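Local coordinates for protein cellulose 1,4-beta-cellobiosidase (Melanocarpus albomyces, PDB 2RFW) that probably hydrolyses the beta-1,4-glucosidic linkages of cellulose and cello-oligomers, releasing cellobiose from chain ends, as a glycoside hydrolase of family 7, at residues 284-288 / 300-304; 88-94 / 412-418; 133-138 / 216-221; 17-22 / 420-426; 11-15 / 85-89. The contacts are given in a common frame with arbitrary orientation. Numbering follows the deposited sequence.

Contact 1 of 5, residues 284-288 / 300-304; sequences RKFTV and YFIQD
Phe301 (chi1 m) overlaps Val288, its CE2 3.3 Å from Val288 CG1, and its CD2 meets Phe286 CD1 at 4.2 Å; Phe286 takes the p rotamer. Both segments are extended and antiparallel, the short axes of strands 285-288 and 300-303 4.4 Å apart with 148° between their directions. Thr287 and Ile302 form the hydrogen-bonded pair, CA atoms 4.6 Å apart: Thr287 N donates to Ile302 O over a very short 2.5 Å, and Ile302 N returns to Thr287 O at 2.8 Å. Val288 and Phe301 follow as a non-hydrogen-bonded pair, CA to CA 4.7 Å, with Phe301 CA 3.1 Å from Thr287 O in a CA-H...O contact. On the sheet face opposite Phe301, Thr287 CB and Ile302 CB (both m) lie 3.5 Å apart, beside Tyr428. At the open end Gln303 extends t,t, and its NE2 bonds weakly to Lys285 O (3.3 Å) as well as to Asp281 O. Arg284 NH2 reaches Asp304 OD2 at 3.0 Å, the oxygen lying over the guanidinium face, so the bridge is purely electrostatic. This is a beta hairpin within the large sheet of the concanavalin-clan fold, flanked by strands 125-132 and 306-309.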
# COMPACT_ATOMS: atom_id res chain seq x y z
N ARG A 284 -0.20 8.52 -20.34
CA ARG A 284 -1.52 8.02 -20.70
C ARG A 284 -1.79 6.81 -19.79
O ARG A 284 -1.10 6.60 -18.78
CB ARG A 284 -1.71 7.69 -22.17
CG ARG A 284 -0.50 7.55 -23.07
CD ARG A 284 -0.56 8.56 -24.20
NE ARG A 284 -0.45 7.95 -25.52
CZ ARG A 284 0.54 7.23 -26.00
NH1 ARG A 284 1.63 6.94 -25.31
NH2 ARG A 284 0.46 6.75 -27.24
N LYS A 285 -2.79 6.01 -20.11
CA LYS A 285 -3.03 4.87 -19.23
C LYS A 285 -2.24 3.67 -19.75
O LYS A 285 -1.91 3.67 -20.93
CB LYS A 285 -4.52 4.56 -19.14
CG LYS A 285 -4.83 3.45 -18.16
CD LYS A 285 -5.96 3.86 -17.22
CE LYS A 285 -7.26 4.09 -17.99
NZ LYS A 285 -7.82 5.44 -17.72
N PHE A 286 -1.93 2.67 -18.93
CA PHE A 286 -1.23 1.51 -19.51
C PHE A 286 -1.64 0.25 -18.76
O PHE A 286 -2.32 0.37 -17.73
CB PHE A 286 0.28 1.73 -19.48
CG PHE A 286 0.82 2.25 -18.15
CD1 PHE A 286 1.22 1.35 -17.17
CD2 PHE A 286 0.93 3.61 -17.91
CE1 PHE A 286 1.73 1.79 -15.96
CE2 PHE A 286 1.44 4.06 -16.70
CZ PHE A 286 1.84 3.15 -15.74
N THR A 287 -1.27 -0.95 -19.21
CA THR A 287 -1.69 -2.12 -18.44
C THR A 287 -0.53 -2.72 -17.65
O THR A 287 0.58 -2.89 -18.15
CB THR A 287 -2.21 -3.29 -19.30
OG1 THR A 287 -3.25 -2.90 -20.19
CG2 THR A 287 -2.80 -4.35 -18.37
N VAL A 288 -0.76 -3.08 -16.38
CA VAL A 288 0.33 -3.75 -15.68
C VAL A 288 -0.08 -5.14 -15.25
O VAL A 288 -1.15 -5.41 -14.71
CB VAL A 288 0.81 -2.97 -14.45
CG1 VAL A 288 2.33 -2.91 -14.43
CG2 VAL A 288 0.19 -1.59 -14.42
N TYR A 300 5.36 -7.18 -16.30
CA TYR A 300 5.42 -6.68 -17.67
C TYR A 300 4.28 -5.69 -17.92
O TYR A 300 3.30 -5.71 -17.18
CB TYR A 300 5.34 -7.81 -18.69
CG TYR A 300 3.98 -8.36 -19.04
CD1 TYR A 300 3.22 -7.91 -20.11
CD2 TYR A 300 3.42 -9.39 -18.27
CE1 TYR A 300 1.97 -8.42 -20.43
CE2 TYR A 300 2.18 -9.91 -18.58
CZ TYR A 300 1.46 -9.44 -19.66
OH TYR A 300 0.22 -9.97 -19.94
N PHE A 301 4.40 -4.86 -18.96
CA PHE A 301 3.32 -3.93 -19.27
C PHE A 301 2.69 -4.11 -20.65
O PHE A 301 3.24 -4.65 -21.60
CB PHE A 301 3.82 -2.48 -19.26
CG PHE A 301 4.69 -2.13 -18.07
CD1 PHE A 301 6.06 -2.31 -18.12
CD2 PHE A 301 4.10 -1.64 -16.91
CE1 PHE A 301 6.84 -2.01 -17.03
CE2 PHE A 301 4.87 -1.34 -15.81
CZ PHE A 301 6.24 -1.53 -15.89
N ILE A 302 1.49 -3.55 -20.75
CA ILE A 302 0.84 -3.33 -22.04
C ILE A 302 0.44 -1.87 -22.19
O ILE A 302 -0.50 -1.40 -21.54
CB ILE A 302 -0.40 -4.23 -22.19
CG1 ILE A 302 -0.09 -5.72 -21.96
CG2 ILE A 302 -1.08 -3.99 -23.53
CD1 ILE A 302 -1.33 -6.59 -22.10
N GLN A 303 1.11 -1.11 -23.06
CA GLN A 303 0.66 0.26 -23.29
C GLN A 303 0.42 0.49 -24.78
O GLN A 303 1.35 0.48 -25.59
CB GLN A 303 1.64 1.32 -22.78
CG GLN A 303 1.16 2.74 -23.08
CD GLN A 303 1.93 3.79 -22.29
OE1 GLN A 303 3.15 3.85 -22.37
NE2 GLN A 303 1.21 4.62 -21.54
N ASP A 304 -0.86 0.69 -25.05
CA ASP A 304 -1.39 0.86 -26.39
C ASP A 304 -1.03 -0.34 -27.25
O ASP A 304 -0.32 -0.22 -28.24
CB ASP A 304 -0.87 2.18 -26.99
CG ASP A 304 -1.54 3.36 -26.30
OD1 ASP A 304 -2.75 3.27 -26.00
OD2 ASP A 304 -0.84 4.37 -26.06

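Contact 2 of 5, residues 88-94 / 412-418; sequences DALTLKF and AQVVWSN
Strands 89-93 and 413-418 run antiparallel, their short axes 4.4 Å apart at an angle of 167°. Leu90 and Trp416 make a hydrogen-bonded pair (CA-CA 5.0 Å): Trp416 N to Leu90 O is 2.8 Å, and Leu90 N to Trp416 O, 2.9 Å, is weak and bent. Val414 N to Leu92 O (3.0 Å) and a very short Phe94 N to Ala412 O (2.5 Å) bond also cross. Lys93 and Gln413 form a non-hydrogen-bonded pair, CA atoms 4.3 Å apart. On the buried face Leu90 (t,p), Leu92 (chi1 -91°, chi2 t), Val414 (p) and Trp416 (m, chi2 123°) pack together: Leu92 CB lies 4.0 Å from Val414 CG1, and Leu92 CD1 sits at the indole edge, 4.1 Å from Trp416 NE1. On the other face Gln413 (p,t) places OE1 3.1 Å from Thr91 CG2 (Thr91 m). Phe94 (t) brings CB to 3.5 Å from Ala412 CB. At the far end Asp88 (p) OD2 accepts a weak 2.6 Å bond from Asn418 N. The face turned to Phe108 and Met363 is thus apolar, the other, with Thr91, Lys93 and Gln413, more polar; on the apolar face Trp416 NE1 is buried without a polar partner, so this tryptophan contributes by apolar packing.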
# COMPACT_ATOMS: atom_id res chain seq x y z
N ASP A 88 -15.69 -0.38 -13.43
CA ASP A 88 -14.56 -1.12 -12.87
C ASP A 88 -13.59 -0.16 -12.20
O ASP A 88 -12.91 -0.55 -11.24
CB ASP A 88 -13.88 -1.97 -13.93
CG ASP A 88 -13.23 -1.18 -15.04
OD1 ASP A 88 -13.69 -0.06 -15.35
OD2 ASP A 88 -12.23 -1.66 -15.63
N ALA A 89 -13.54 1.07 -12.69
CA ALA A 89 -12.58 2.11 -12.39
C ALA A 89 -12.66 2.80 -11.04
O ALA A 89 -13.59 3.58 -10.79
CB ALA A 89 -12.73 3.20 -13.46
N LEU A 90 -11.68 2.58 -10.16
CA LEU A 90 -11.58 3.37 -8.94
C LEU A 90 -10.67 4.59 -9.18
O LEU A 90 -9.56 4.45 -9.68
CB LEU A 90 -11.05 2.62 -7.72
CG LEU A 90 -10.85 3.43 -6.44
CD1 LEU A 90 -12.02 4.37 -6.18
CD2 LEU A 90 -10.65 2.55 -5.21
N THR A 91 -11.21 5.73 -8.80
CA THR A 91 -10.51 7.01 -8.83
C THR A 91 -10.08 7.34 -7.41
O THR A 91 -10.63 6.78 -6.46
CB THR A 91 -11.42 8.08 -9.44
OG1 THR A 91 -11.47 7.84 -10.86
CG2 THR A 91 -10.86 9.49 -9.27
N LEU A 92 -9.09 8.20 -7.24
CA LEU A 92 -8.66 8.60 -5.90
C LEU A 92 -8.04 10.00 -6.03
O LEU A 92 -7.03 10.10 -6.72
CB LEU A 92 -7.68 7.61 -5.29
CG LEU A 92 -8.18 6.45 -4.44
CD1 LEU A 92 -7.02 5.63 -3.89
CD2 LEU A 92 -9.06 6.92 -3.29
N LYS A 93 -8.63 11.00 -5.41
CA LYS A 93 -8.18 12.38 -5.42
C LYS A 93 -7.24 12.64 -4.23
O LYS A 93 -7.68 12.53 -3.08
CB LYS A 93 -9.35 13.35 -5.36
CG LYS A 93 -9.96 13.84 -6.65
CD LYS A 93 -11.48 13.94 -6.49
CE LYS A 93 -12.09 15.20 -7.06
NZ LYS A 93 -13.42 15.50 -6.46
N PHE A 94 -6.00 12.97 -4.51
CA PHE A 94 -4.94 13.19 -3.54
C PHE A 94 -5.42 14.03 -2.36
O PHE A 94 -5.65 13.49 -1.28
CB PHE A 94 -3.74 13.91 -4.17
CG PHE A 94 -2.57 14.12 -3.23
CD1 PHE A 94 -2.23 13.18 -2.26
CD2 PHE A 94 -1.80 15.27 -3.34
CE1 PHE A 94 -1.15 13.37 -1.42
CE2 PHE A 94 -0.72 15.47 -2.50
CZ PHE A 94 -0.39 14.52 -1.55
N ALA A 412 -4.09 15.94 -7.90
CA ALA A 412 -3.34 14.70 -8.02
C ALA A 412 -4.30 13.57 -7.65
O ALA A 412 -5.06 13.69 -6.70
CB ALA A 412 -2.09 14.67 -7.16
N GLN A 413 -4.25 12.52 -8.46
CA GLN A 413 -5.20 11.43 -8.35
C GLN A 413 -4.72 10.24 -9.18
O GLN A 413 -3.98 10.44 -10.14
CB GLN A 413 -6.58 11.89 -8.83
CG GLN A 413 -6.79 11.78 -10.33
CD GLN A 413 -8.23 11.89 -10.77
OE1 GLN A 413 -9.13 12.02 -9.93
NE2 GLN A 413 -8.47 11.85 -12.08
N VAL A 414 -5.13 9.04 -8.82
CA VAL A 414 -4.82 7.88 -9.65
C VAL A 414 -6.10 7.24 -10.19
O VAL A 414 -7.12 7.18 -9.51
CB VAL A 414 -4.04 6.78 -8.93
CG1 VAL A 414 -4.97 6.13 -7.91
CG2 VAL A 414 -3.50 5.77 -9.93
N VAL A 415 -5.97 6.78 -11.42
CA VAL A 415 -6.97 6.04 -12.17
C VAL A 415 -6.67 4.55 -12.15
O VAL A 415 -5.90 4.09 -13.00
CB VAL A 415 -6.99 6.51 -13.63
CG1 VAL A 415 -8.22 6.00 -14.36
CG2 VAL A 415 -6.90 8.03 -13.69
N TRP A 416 -7.28 3.84 -11.21
CA TRP A 416 -7.19 2.38 -11.13
C TRP A 416 -8.33 1.75 -11.92
O TRP A 416 -9.46 2.26 -11.94
CB TRP A 416 -7.25 1.93 -9.68
CG TRP A 416 -6.22 2.39 -8.71
CD1 TRP A 416 -6.51 3.06 -7.55
CD2 TRP A 416 -4.79 2.27 -8.73
NE1 TRP A 416 -5.37 3.35 -6.86
CE2 TRP A 416 -4.30 2.88 -7.57
CE3 TRP A 416 -3.87 1.70 -9.62
CZ2 TRP A 416 -2.94 2.94 -7.27
CZ3 TRP A 416 -2.52 1.76 -9.33
CH2 TRP A 416 -2.06 2.38 -8.16
N SER A 417 -8.12 0.61 -12.58
CA SER A 417 -9.26 0.04 -13.30
C SER A 417 -8.94 -1.34 -13.87
O SER A 417 -7.80 -1.78 -13.83
CB SER A 417 -9.70 0.96 -14.44
OG SER A 417 -8.63 1.13 -15.36
N ASN A 418 -9.98 -1.96 -14.40
CA ASN A 418 -9.92 -3.25 -15.08
C ASN A 418 -9.05 -4.23 -14.32
O ASN A 418 -8.14 -4.84 -14.88
CB ASN A 418 -9.42 -3.04 -16.51
CG ASN A 418 -9.34 -4.30 -17.34
OD1 ASN A 418 -9.58 -5.40 -16.84
ND2 ASN A 418 -9.01 -4.15 -18.62

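Contact 3 of 5, residues 133-138 / 216-221; sequences LSTVEC and WESNAY
This is a buried loop-to-strand contact: the turn leaving strand 125-132 packs on the end of strand 206-219, and it depends mainly on side chains. Leu133 to Val136 form a type I beta turn, its Val136 N to Leu133 O bond weak at 3.3 Å; the nearest CA atoms across the segments, Val136 and Asn219, are 4.9 Å apart. A single weak backbone bond joins the two, Ala220 N to Val136 O at 3.3 Å with a nearly straight angle of 168°. Leu133 (p,p) points toward the strand, its CD2 at the edge of the indole 3.7 Å from Trp216 NE1 and 3.3 Å from Ser218 OG, its CD1 4.1 Å from Ala220 CB. Trp216 (t) also stacks on Phe223 and meets Phe129 edge-to-face, which places the leucine in the interior of the family 7 beta sandwich. Ser218 OG bonds to Ser142 O. Farther along, Cys138, held to Cys395 by a disulfide, sets SG over the face of the Tyr221 ring (Tyr221 m), 4.6 Å from its centroid and 25° off the normal: a sulfur-aromatic contact. Glu137 bends back so that its OE2 accepts from Cys138 N at 2.8 Å and lies 3.4 Å from Tyr221 CE1. Asn219 (p) accepts from Tyr221 N at OD1, 2.6 Å, a weak bond in the manner of an Asx turn, while Tyr221 OH bonds to Lys276.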
# COMPACT_ATOMS: atom_id res chain seq x y z
N LEU A 133 -1.87 7.20 -14.31
CA LEU A 133 -1.18 7.91 -13.24
C LEU A 133 -0.42 9.11 -13.81
O LEU A 133 0.69 9.42 -13.38
CB LEU A 133 -0.26 6.97 -12.49
CG LEU A 133 0.68 5.98 -13.17
CD1 LEU A 133 1.67 6.59 -14.15
CD2 LEU A 133 1.46 5.28 -12.07
N SER A 134 -1.02 9.74 -14.80
CA SER A 134 -0.37 10.80 -15.57
C SER A 134 -0.19 12.05 -14.73
O SER A 134 0.67 12.89 -15.01
CB SER A 134 -1.19 11.05 -16.84
OG SER A 134 -2.58 11.20 -16.56
N THR A 135 -0.99 12.19 -13.67
CA THR A 135 -0.92 13.40 -12.85
C THR A 135 -0.36 13.13 -11.47
O THR A 135 -0.41 13.93 -10.54
CB THR A 135 -2.30 14.05 -12.77
OG1 THR A 135 -3.14 13.32 -11.88
CG2 THR A 135 -2.97 13.99 -14.15
N VAL A 136 0.24 11.95 -11.29
CA VAL A 136 0.85 11.71 -9.98
C VAL A 136 2.25 12.31 -9.94
O VAL A 136 3.11 11.98 -10.76
CB VAL A 136 0.88 10.21 -9.64
CG1 VAL A 136 0.94 10.02 -8.13
CG2 VAL A 136 -0.33 9.48 -10.21
N GLU A 137 2.50 13.23 -9.01
CA GLU A 137 3.76 13.97 -9.09
C GLU A 137 4.79 13.44 -8.10
O GLU A 137 4.41 12.66 -7.22
CB GLU A 137 3.57 15.46 -8.82
CG GLU A 137 3.53 16.34 -10.05
CD GLU A 137 4.78 16.23 -10.90
OE1 GLU A 137 4.83 16.93 -11.93
OE2 GLU A 137 5.69 15.47 -10.53
N CYS A 138 6.03 13.90 -8.27
CA CYS A 138 7.07 13.53 -7.31
C CYS A 138 6.55 13.91 -5.92
O CYS A 138 5.87 14.93 -5.80
CB CYS A 138 8.39 14.23 -7.59
SG CYS A 138 8.72 14.53 -9.34
N TRP A 216 2.59 -2.58 -7.07
CA TRP A 216 2.69 -1.27 -7.66
C TRP A 216 2.84 -0.16 -6.63
O TRP A 216 1.87 0.28 -6.02
CB TRP A 216 1.44 -1.02 -8.51
CG TRP A 216 1.64 -0.08 -9.65
CD1 TRP A 216 0.94 1.07 -9.89
CD2 TRP A 216 2.61 -0.18 -10.70
NE1 TRP A 216 1.40 1.68 -11.03
CE2 TRP A 216 2.44 0.92 -11.54
CE3 TRP A 216 3.62 -1.10 -11.01
CZ2 TRP A 216 3.21 1.15 -12.67
CZ3 TRP A 216 4.38 -0.88 -12.13
CH2 TRP A 216 4.19 0.23 -12.95
N GLU A 217 4.07 0.30 -6.45
CA GLU A 217 4.29 1.57 -5.73
C GLU A 217 4.67 2.58 -6.81
O GLU A 217 5.42 2.13 -7.70
CB GLU A 217 5.33 1.42 -4.63
CG GLU A 217 4.77 1.63 -3.24
CD GLU A 217 5.75 1.30 -2.13
OE1 GLU A 217 5.56 1.81 -1.00
OE2 GLU A 217 6.71 0.52 -2.35
N SER A 218 4.23 3.84 -6.81
CA SER A 218 4.55 4.67 -7.98
C SER A 218 4.04 6.11 -8.01
O SER A 218 3.27 6.57 -7.18
CB SER A 218 3.95 3.96 -9.22
OG SER A 218 2.53 4.15 -9.21
N ASN A 219 4.50 6.79 -9.04
CA ASN A 219 4.15 8.06 -9.63
C ASN A 219 4.43 7.96 -11.14
O ASN A 219 4.87 6.90 -11.60
CB ASN A 219 4.90 9.26 -9.06
CG ASN A 219 6.26 9.50 -9.68
OD1 ASN A 219 6.95 8.55 -10.07
ND2 ASN A 219 6.68 10.75 -9.80
N ALA A 220 4.20 9.05 -11.86
CA ALA A 220 4.50 9.08 -13.29
C ALA A 220 5.98 9.31 -13.57
O ALA A 220 6.29 9.62 -14.72
CB ALA A 220 3.67 10.15 -13.98
N TYR A 221 6.86 9.12 -12.59
CA TYR A 221 8.30 9.21 -12.87
C TYR A 221 9.10 8.02 -12.39
O TYR A 221 10.32 7.97 -12.60
CB TYR A 221 8.82 10.48 -12.17
CG TYR A 221 8.17 11.69 -12.82
CD1 TYR A 221 6.97 12.22 -12.40
CD2 TYR A 221 8.85 12.27 -13.88
CE1 TYR A 221 6.43 13.33 -13.03
CE2 TYR A 221 8.32 13.37 -14.52
CZ TYR A 221 7.12 13.89 -14.09
OH TYR A 221 6.64 14.98 -14.75

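Contact 4 of 5, residues 17-22 / 420-426; sequences QRCTAP and RFGPIGS
Backbone pairing is loose and parallel: the short axes of strands 17-19 and 420-423 pass 4.7 Å apart at 31°, with Gln17 CA 5.0 Å from Arg420 CA and Arg18 CA 5.1 Å from Phe421 CA. Cys19 N donates to Phe421 O at 3.1 Å; Phe421 N to Gln17 O is weak at 3.3 Å. CA-H...O contacts supplement these, Arg18 CA to Phe421 O at 3.2 Å and Arg420 CA to Gln17 O at 3.5 Å. Pro423 to Ser426 form a type II beta turn closed by Ser426 N to Pro423 O, 3.3 Å, with Gly425 at positive phi. Ser426 OG is 2.7 Å from Cys19 O and 2.6 Å from Pro423 O, two acceptors within reach of one proton. Among side chains, Cys19 (m), in a disulfide with Cys25, puts SG 3.9 Å from Arg420 CB; Gln17 (p,t) sets OE1 3.9 Å from Arg420 NE, which bonds to Asn418. Gly422 lies beside Cys19 O, where a CB would clash. Two proline rings edge the contact, Pro423 CD 3.7 Å from Cys19 O, Pro22 CB 3.8 Å from Gly425 O. Such parallel pairing joins N- and C-terminal parts of the chain in one sheet of this concanavalin-clan fold.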
# COMPACT_ATOMS: atom_id res chain seq x y z
N GLN A 17 -12.67 -8.94 -12.40
CA GLN A 17 -13.01 -10.28 -12.89
C GLN A 17 -11.88 -11.28 -12.71
O GLN A 17 -10.77 -10.93 -12.33
CB GLN A 17 -13.39 -10.20 -14.37
CG GLN A 17 -12.34 -9.62 -15.30
CD GLN A 17 -12.99 -9.00 -16.52
OE1 GLN A 17 -12.37 -8.87 -17.58
NE2 GLN A 17 -14.25 -8.62 -16.36
N ARG A 18 -12.22 -12.52 -13.02
CA ARG A 18 -11.28 -13.63 -13.09
C ARG A 18 -11.20 -14.13 -14.53
O ARG A 18 -12.20 -14.10 -15.25
CB ARG A 18 -11.69 -14.75 -12.14
CG ARG A 18 -12.94 -14.45 -11.33
CD ARG A 18 -12.84 -14.97 -9.91
NE ARG A 18 -13.29 -13.99 -8.93
CZ ARG A 18 -14.21 -14.14 -8.00
NH1 ARG A 18 -14.86 -15.29 -7.88
NH2 ARG A 18 -14.50 -13.14 -7.18
N CYS A 19 -10.03 -14.57 -14.96
CA CYS A 19 -9.88 -15.06 -16.33
C CYS A 19 -9.29 -16.46 -16.35
O CYS A 19 -8.12 -16.64 -15.99
CB CYS A 19 -8.96 -14.14 -17.13
SG CYS A 19 -9.39 -12.39 -17.06
N THR A 20 -10.08 -17.45 -16.76
CA THR A 20 -9.51 -18.80 -16.69
C THR A 20 -8.49 -19.02 -17.81
O THR A 20 -7.51 -19.76 -17.65
CB THR A 20 -10.61 -19.87 -16.73
OG1 THR A 20 -11.08 -19.96 -18.08
CG2 THR A 20 -11.78 -19.46 -15.85
N ALA A 21 -8.70 -18.37 -18.94
CA ALA A 21 -7.81 -18.49 -20.10
C ALA A 21 -7.73 -17.18 -20.86
O ALA A 21 -8.55 -16.27 -20.63
CB ALA A 21 -8.31 -19.66 -20.94
N PRO A 22 -6.78 -16.99 -21.76
CA PRO A 22 -6.52 -15.67 -22.36
C PRO A 22 -7.68 -14.95 -23.03
O PRO A 22 -7.52 -13.75 -23.32
CB PRO A 22 -5.50 -15.98 -23.48
CG PRO A 22 -5.54 -17.46 -23.66
CD PRO A 22 -5.82 -17.99 -22.28
N ARG A 420 -8.00 -7.56 -13.22
CA ARG A 420 -8.20 -8.97 -13.56
C ARG A 420 -7.13 -9.80 -12.84
O ARG A 420 -6.06 -9.30 -12.50
CB ARG A 420 -8.18 -9.26 -15.05
CG ARG A 420 -7.72 -8.18 -16.00
CD ARG A 420 -7.68 -8.67 -17.44
NE ARG A 420 -8.65 -7.96 -18.27
CZ ARG A 420 -8.74 -7.87 -19.58
NH1 ARG A 420 -7.89 -8.47 -20.41
NH2 ARG A 420 -9.73 -7.15 -20.10
N PHE A 421 -7.46 -11.06 -12.62
CA PHE A 421 -6.57 -12.00 -11.95
C PHE A 421 -6.98 -13.42 -12.33
O PHE A 421 -8.15 -13.66 -12.64
CB PHE A 421 -6.65 -11.77 -10.45
CG PHE A 421 -5.65 -12.41 -9.52
CD1 PHE A 421 -4.44 -11.80 -9.23
CD2 PHE A 421 -5.92 -13.63 -8.93
CE1 PHE A 421 -3.52 -12.38 -8.38
CE2 PHE A 421 -5.02 -14.22 -8.06
CZ PHE A 421 -3.82 -13.59 -7.77
N GLY A 422 -6.02 -14.33 -12.32
CA GLY A 422 -6.22 -15.74 -12.61
C GLY A 422 -4.88 -16.43 -12.80
O GLY A 422 -3.86 -15.80 -12.50
N PRO A 423 -4.87 -17.68 -13.28
CA PRO A 423 -3.60 -18.37 -13.53
C PRO A 423 -2.68 -17.53 -14.40
O PRO A 423 -3.11 -16.59 -15.07
CB PRO A 423 -4.02 -19.62 -14.31
CG PRO A 423 -5.40 -19.89 -13.82
CD PRO A 423 -6.02 -18.53 -13.59
N ILE A 424 -1.39 -17.86 -14.42
CA ILE A 424 -0.57 -17.05 -15.34
C ILE A 424 -1.02 -17.40 -16.76
O ILE A 424 -1.42 -18.54 -16.97
CB ILE A 424 0.93 -17.29 -15.16
CG1 ILE A 424 1.53 -16.59 -13.94
CG2 ILE A 424 1.71 -16.89 -16.40
CD1 ILE A 424 2.25 -17.53 -12.99
N GLY A 425 -0.98 -16.44 -17.66
CA GLY A 425 -1.28 -16.57 -19.07
C GLY A 425 -2.73 -16.24 -19.40
O GLY A 425 -3.08 -16.01 -20.56
N SER A 426 -3.50 -16.21 -18.32
CA SER A 426 -4.94 -16.08 -18.28
C SER A 426 -5.49 -14.67 -18.22
O SER A 426 -6.64 -14.48 -18.65
CB SER A 426 -5.45 -16.88 -17.07
OG SER A 426 -5.54 -16.01 -15.95

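Contact 5 of 5, residues 11-15 / 85-89; sequences HPPLT and TSGDA
A type II' beta turn, Ser86 to Ala89, connects strands 85-86 and 89-98 as a tight hairpin at the surface of the family 7 sandwich and rests on the extended segment 11-15. Thr85 (chi1 -118°) points at the other segment: its CG2 lies 4.0 Å from Pro12 CB, and its OG1 gives a weak 3.5 Å bond to Pro13 O. Ser86 opens the turn, with Ser86 N to Ala89 O at 3.3 Å and Ala89 N to Ser86 O at 3.2 Å. Gly87, at phi 69° and psi -115°, turns its carbonyl to the neighbouring strand, where Gly87 O accepts from Thr15 N at 2.9 Å (164°) and takes a CA-H...O contact from Leu14 CA at 3.5 Å. Asp88 follows, its CA 4.1 Å from Thr15 CA and 3.2 Å from Thr15 O. Asp88 O lies 3.7 Å from Leu14 CG, whose side chain also reaches Leu90. One water bridges the two segments, donating to Thr15 O at 2.5 Å and to Asp88 O at 3.1 Å.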
# COMPACT_ATOMS: atom_id res chain seq x y z
N HIS A 11 -20.55 1.20 0.92
CA HIS A 11 -19.43 0.93 0.01
C HIS A 11 -19.71 1.45 -1.39
O HIS A 11 -20.87 1.40 -1.81
CB HIS A 11 -19.18 -0.60 -0.03
CG HIS A 11 -19.02 -1.12 1.37
ND1 HIS A 11 -20.06 -1.66 2.08
CD2 HIS A 11 -17.95 -1.16 2.20
CE1 HIS A 11 -19.65 -2.02 3.28
NE2 HIS A 11 -18.37 -1.73 3.38
N PRO A 12 -18.71 1.96 -2.09
CA PRO A 12 -18.82 2.26 -3.52
C PRO A 12 -18.52 1.00 -4.35
O PRO A 12 -17.46 0.39 -4.19
CB PRO A 12 -17.73 3.29 -3.79
CG PRO A 12 -17.11 3.59 -2.48
CD PRO A 12 -17.37 2.37 -1.62
N PRO A 13 -19.46 0.64 -5.20
CA PRO A 13 -19.38 -0.63 -5.93
C PRO A 13 -18.18 -0.69 -6.85
O PRO A 13 -17.50 0.32 -7.06
CB PRO A 13 -20.67 -0.62 -6.76
CG PRO A 13 -21.05 0.82 -6.85
CD PRO A 13 -20.67 1.42 -5.51
N LEU A 14 -17.90 -1.87 -7.41
CA LEU A 14 -16.71 -2.00 -8.25
C LEU A 14 -16.67 -3.30 -9.03
O LEU A 14 -16.82 -4.41 -8.52
CB LEU A 14 -15.47 -1.87 -7.35
CG LEU A 14 -14.28 -1.09 -7.90
CD1 LEU A 14 -14.32 0.35 -7.40
CD2 LEU A 14 -12.97 -1.75 -7.51
N THR A 15 -16.46 -3.19 -10.35
CA THR A 15 -16.33 -4.42 -11.11
C THR A 15 -14.85 -4.80 -11.28
O THR A 15 -13.98 -3.94 -11.40
CB THR A 15 -16.92 -4.38 -12.53
OG1 THR A 15 -16.17 -3.45 -13.32
CG2 THR A 15 -18.36 -3.92 -12.50
N THR A 85 -15.93 6.29 -8.04
CA THR A 85 -16.06 4.97 -8.65
C THR A 85 -17.11 4.99 -9.77
O THR A 85 -18.20 5.55 -9.63
CB THR A 85 -16.37 3.92 -7.57
OG1 THR A 85 -15.29 2.97 -7.55
CG2 THR A 85 -17.67 3.16 -7.81
N SER A 86 -16.75 4.37 -10.88
CA SER A 86 -17.61 4.19 -12.03
C SER A 86 -17.26 2.87 -12.74
O SER A 86 -16.20 2.81 -13.36
CB SER A 86 -17.49 5.33 -13.04
OG SER A 86 -17.25 4.82 -14.35
N GLY A 87 -18.13 1.88 -12.62
CA GLY A 87 -17.90 0.59 -13.27
C GLY A 87 -16.76 -0.18 -12.65
O GLY A 87 -16.80 -0.60 -11.49
N ASP A 88 -15.69 -0.38 -13.43
CA ASP A 88 -14.56 -1.12 -12.87
C ASP A 88 -13.59 -0.16 -12.20
O ASP A 88 -12.91 -0.55 -11.24
CB ASP A 88 -13.88 -1.97 -13.93
CG ASP A 88 -13.23 -1.18 -15.04
OD1 ASP A 88 -13.69 -0.06 -15.35
OD2 ASP A 88 -12.23 -1.66 -15.63
N ALA A 89 -13.54 1.07 -12.69
CA ALA A 89 -12.58 2.11 -12.39
C ALA A 89 -12.66 2.80 -11.04
O ALA A 89 -13.59 3.58 -10.79
CB ALA A 89 -12.73 3.20 -13.46
O HOH W 1 -11.57 -3.28 -11.85

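In the fold
Contacts 1 and 3 are buried, contact 5 lies at the surface, and contacts 2 and 4 are intermediate. Contacts 2 and 4 both use strand 413-423, pairing its earlier part antiparallel with 88-94 and its later part parallel with 17-22; strand 13-19 is likewise divided between contacts 4 and 5, and contacts 2 and 5 share Asp88 and Ala89. Packing around Trp216 of contact 3 ties the interior together: it meets Phe301, Phe286 and Val288 of contact 1 and Trp416 of contact 2. Contact 3 is apolar and sulfur-aromatic; contact 1 adds a salt bridge at its exposed end, contact 4 relies on loose backbone bonds, and contact 5 on backbone, hydroxyl and water-mediated bonding.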